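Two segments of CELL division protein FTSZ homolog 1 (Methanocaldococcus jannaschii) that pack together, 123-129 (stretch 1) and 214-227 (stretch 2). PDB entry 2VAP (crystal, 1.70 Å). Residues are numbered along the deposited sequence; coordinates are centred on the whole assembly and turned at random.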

# COMPACT_ATOMS: atom_id res chain seq x y z
N ASP A 123 -4.40 6.89 -13.55
CA ASP A 123 -5.73 6.42 -13.19
C ASP A 123 -5.79 6.09 -11.71
O ASP A 123 -6.84 6.18 -11.08
CB ASP A 123 -6.11 5.18 -14.01
CG ASP A 123 -6.15 5.45 -15.50
OD1 ASP A 123 -6.90 6.36 -15.93
OD2 ASP A 123 -5.45 4.75 -16.26
N MET A 124 -4.64 5.70 -11.16
CA MET A 124 -4.52 5.31 -9.76
C MET A 124 -3.19 5.79 -9.20
O MET A 124 -2.15 5.66 -9.86
CB MET A 124 -4.63 3.79 -9.63
CG MET A 124 -4.85 3.28 -8.22
SD MET A 124 -4.98 1.48 -8.20
CE MET A 124 -5.51 1.20 -6.51
N VAL A 125 -3.22 6.37 -8.00
CA VAL A 125 -2.00 6.82 -7.34
C VAL A 125 -1.89 6.20 -5.94
O VAL A 125 -2.81 6.31 -5.13
CB VAL A 125 -1.92 8.37 -7.23
CG1 VAL A 125 -0.67 8.81 -6.47
CG2 VAL A 125 -1.94 9.01 -8.62
N PHE A 126 -0.77 5.54 -5.69
CA PHE A 126 -0.43 5.05 -4.36
C PHE A 126 0.47 6.06 -3.67
O PHE A 126 1.48 6.50 -4.24
CB PHE A 126 0.28 3.69 -4.45
CG PHE A 126 -0.63 2.54 -4.79
CD1 PHE A 126 -0.98 2.28 -6.10
CD2 PHE A 126 -1.11 1.71 -3.78
CE1 PHE A 126 -1.82 1.21 -6.41
CE2 PHE A 126 -1.94 0.64 -4.08
CZ PHE A 126 -2.30 0.38 -5.40
N ILE A 127 0.11 6.44 -2.45
CA ILE A 127 0.94 7.31 -1.62
C ILE A 127 1.44 6.50 -0.43
O ILE A 127 0.64 6.00 0.36
CB ILE A 127 0.19 8.58 -1.14
CG1 ILE A 127 -0.34 9.39 -2.33
CG2 ILE A 127 1.10 9.46 -0.28
CD1 ILE A 127 -1.77 9.10 -2.69
N THR A 128 2.75 6.38 -0.30
CA THR A 128 3.34 5.57 0.77
C THR A 128 4.41 6.32 1.57
O THR A 128 5.20 7.08 1.01
CB THR A 128 3.88 4.21 0.24
OG1 THR A 128 4.25 3.38 1.35
CG2 THR A 128 5.08 4.39 -0.69
N CYS A 129 4.39 6.11 2.88
CA CYS A 129 5.36 6.70 3.79
C CYS A 129 5.25 6.07 5.17
O CYS A 129 4.29 5.35 5.46
CB CYS A 129 5.14 8.22 3.90
SG CYS A 129 3.66 8.71 4.80
N VAL A 214 7.21 -5.64 4.86
CA VAL A 214 5.75 -5.58 4.95
C VAL A 214 5.18 -4.49 4.03
O VAL A 214 4.21 -4.73 3.31
CB VAL A 214 5.28 -5.38 6.42
CG1 VAL A 214 3.79 -5.09 6.50
CG2 VAL A 214 5.62 -6.61 7.25
N LEU A 215 5.81 -3.32 4.04
CA LEU A 215 5.43 -2.22 3.14
C LEU A 215 5.57 -2.61 1.67
O LEU A 215 4.68 -2.32 0.87
CB LEU A 215 6.26 -0.96 3.43
CG LEU A 215 5.75 0.01 4.49
CD1 LEU A 215 6.85 0.98 4.90
CD2 LEU A 215 4.52 0.77 4.00
N ILE A 216 6.68 -3.27 1.34
CA ILE A 216 6.91 -3.78 -0.02
C ILE A 216 5.82 -4.77 -0.42
O ILE A 216 5.21 -4.63 -1.48
CB ILE A 216 8.32 -4.42 -0.17
CG1 ILE A 216 9.43 -3.36 -0.01
CG2 ILE A 216 8.47 -5.15 -1.51
CD1 ILE A 216 9.28 -2.12 -0.87
N ASN A 217 5.56 -5.75 0.44
CA ASN A 217 4.52 -6.75 0.20
C ASN A 217 3.13 -6.14 0.01
O ASN A 217 2.36 -6.60 -0.83
CB ASN A 217 4.49 -7.78 1.34
CG ASN A 217 5.53 -8.88 1.17
OD1 ASN A 217 5.19 -10.07 1.19
ND2 ASN A 217 6.79 -8.50 0.99
N ALA A 218 2.83 -5.11 0.79
CA ALA A 218 1.53 -4.43 0.72
C ALA A 218 1.37 -3.61 -0.56
O ALA A 218 0.37 -3.76 -1.27
CB ALA A 218 1.31 -3.56 1.95
N VAL A 219 2.35 -2.76 -0.85
CA VAL A 219 2.31 -1.89 -2.02
C VAL A 219 2.45 -2.69 -3.32
O VAL A 219 1.61 -2.57 -4.22
CB VAL A 219 3.37 -0.75 -1.95
CG1 VAL A 219 3.37 0.08 -3.23
CG2 VAL A 219 3.10 0.16 -0.75
N LYS A 220 3.51 -3.50 -3.41
CA LYS A 220 3.74 -4.34 -4.59
C LYS A 220 2.59 -5.33 -4.81
O LYS A 220 2.17 -5.55 -5.95
CB LYS A 220 5.07 -5.09 -4.46
CG LYS A 220 5.58 -5.71 -5.76
CD LYS A 220 6.97 -6.30 -5.57
CE LYS A 220 7.48 -6.94 -6.85
NZ LYS A 220 8.84 -7.52 -6.67
N GLY A 221 2.08 -5.90 -3.72
CA GLY A 221 0.96 -6.84 -3.78
C GLY A 221 -0.33 -6.24 -4.30
O GLY A 221 -1.05 -6.88 -5.07
N LEU A 222 -0.62 -5.00 -3.89
CA LEU A 222 -1.82 -4.31 -4.37
C LEU A 222 -1.69 -3.86 -5.82
O LEU A 222 -2.63 -4.02 -6.60
CB LEU A 222 -2.16 -3.11 -3.47
CG LEU A 222 -2.95 -3.41 -2.19
CD1 LEU A 222 -2.86 -2.24 -1.22
CD2 LEU A 222 -4.40 -3.75 -2.50
N VAL A 223 -0.53 -3.31 -6.18
CA VAL A 223 -0.26 -2.86 -7.55
C VAL A 223 -0.31 -4.04 -8.52
O VAL A 223 -1.02 -3.98 -9.53
CB VAL A 223 1.11 -2.14 -7.66
CG1 VAL A 223 1.49 -1.91 -9.12
CG2 VAL A 223 1.09 -0.81 -6.91
N GLU A 224 0.43 -5.10 -8.20
CA GLU A 224 0.59 -6.23 -9.12
C GLU A 224 -0.65 -7.14 -9.20
O GLU A 224 -0.78 -7.93 -10.13
CB GLU A 224 1.87 -7.01 -8.80
CG GLU A 224 3.14 -6.20 -9.08
CD GLU A 224 4.42 -7.00 -8.97
OE1 GLU A 224 4.43 -8.07 -8.32
OE2 GLU A 224 5.44 -6.53 -9.52
N LEU A 225 -1.56 -6.99 -8.24
CA LEU A 225 -2.88 -7.59 -8.34
C LEU A 225 -3.57 -7.13 -9.63
O LEU A 225 -4.28 -7.90 -10.28
CB LEU A 225 -3.73 -7.22 -7.11
CG LEU A 225 -5.15 -7.78 -6.98
CD1 LEU A 225 -5.13 -9.29 -6.74
CD2 LEU A 225 -5.88 -7.08 -5.85
N ILE A 226 -3.31 -5.87 -10.00
CA ILE A 226 -3.85 -5.27 -11.22
C ILE A 226 -2.92 -5.47 -12.42
O ILE A 226 -3.38 -5.85 -13.50
CB ILE A 226 -4.12 -3.75 -11.03
CG1 ILE A 226 -4.97 -3.50 -9.77
CG2 ILE A 226 -4.79 -3.15 -12.27
CD1 ILE A 226 -4.92 -2.08 -9.25
N THR A 227 -1.63 -5.23 -12.22
CA THR A 227 -0.68 -5.08 -13.34
C THR A 227 0.03 -6.34 -13.81
O THR A 227 0.38 -6.45 -14.99
CB THR A 227 0.40 -4.02 -13.03
OG1 THR A 227 1.21 -4.47 -11.93
CG2 THR A 227 -0.22 -2.67 -12.69

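A buried β-strand lies antiparallel against an α-helix in this contact, and the two are held together by side-chain packing alone, without a hydrogen bond between them. Strand 124-129 and helix 214-227 run at 178° in their N-to-C directions, with axes 10.5 Å apart at closest approach, a spacing that leaves room for a layer of side chains between the backbones. The nearest CA atoms are those of Phe126 and Val219, 7.8 Å apart. Because the directions oppose, the start of the strand meets the end of the helix: Met124 reaches Ile226, Phe126 reaches Leu222 and Val223, and Thr128 reaches Leu215 and Val219.

The alternation of the strand decides which of its residues take part. Met124, Phe126 and Thr128 direct their CA-to-CB bonds toward the helix, whereas the side chains of Val125 and Ile127 lie out of reach of it. On the helix, Leu215, Val219, Leu222, Val223 and Ile226 supply the matching surface. Successive steps of four, three, one and three residues keep them on the side of the helix that faces the strand, with Leu222 and Val223 adjacent in sequence and flanked by the others about one turn away. Backbone hydrogen bonds such as Val219 N to Leu215 O (2.9 Å) and Val223 N to Val219 O (3.0 Å) keep that surface in register. Together the two stretches bury 337 Å².

Phe126 is the centre of the contact and has the largest covered area of any residue here, 92 Å². Its chi1 is m, and its ring packs against the side chains of Leu222 and Val223. Val223 CG2 sits over one face of the ring, 3.9 Å from the centroid and 23° off the ring normal, which makes a CH-pi contact; the closest atoms of this pair are Phe126 CE1 and Val223 CG2, at 3.6 Å. The CA-to-CB bond of Val223 points sideways, yet this methyl still reaches the aromatic face. Leu222 approaches the ring obliquely, with Phe126 CE2 3.8 Å from Leu222 CB, adding an ordinary apolar contact.

At the beginning of the strand, Met124 is fully extended, with chi1, chi2 and chi3 all t. This conformation carries its thioether across to Ile226, where Met124 SD lies 3.7 Å from Ile226 CD1. The sulfur is weakly polar and readily polarised, so it packs comfortably against a methyl group.

Farther along the strand, Thr128 meets the earlier turns of the helix. Thr128 OG1 is 3.7 Å from Leu215 CD2 and 4.0 Å from Val219 CG2. These are van der Waals approaches between a hydroxyl oxygen and methyl groups, neither of which can hydrogen-bond to it; the hydroxyl is satisfied by a hydrogen bond elsewhere in the structure, so its burial beside apolar groups leaves no polar need unmet. The CA-to-CB bond of Leu215 points toward the strand and that of Val219 sideways. The contact is thus built from apolar and van der Waals packing, with the aromatic ring at its middle.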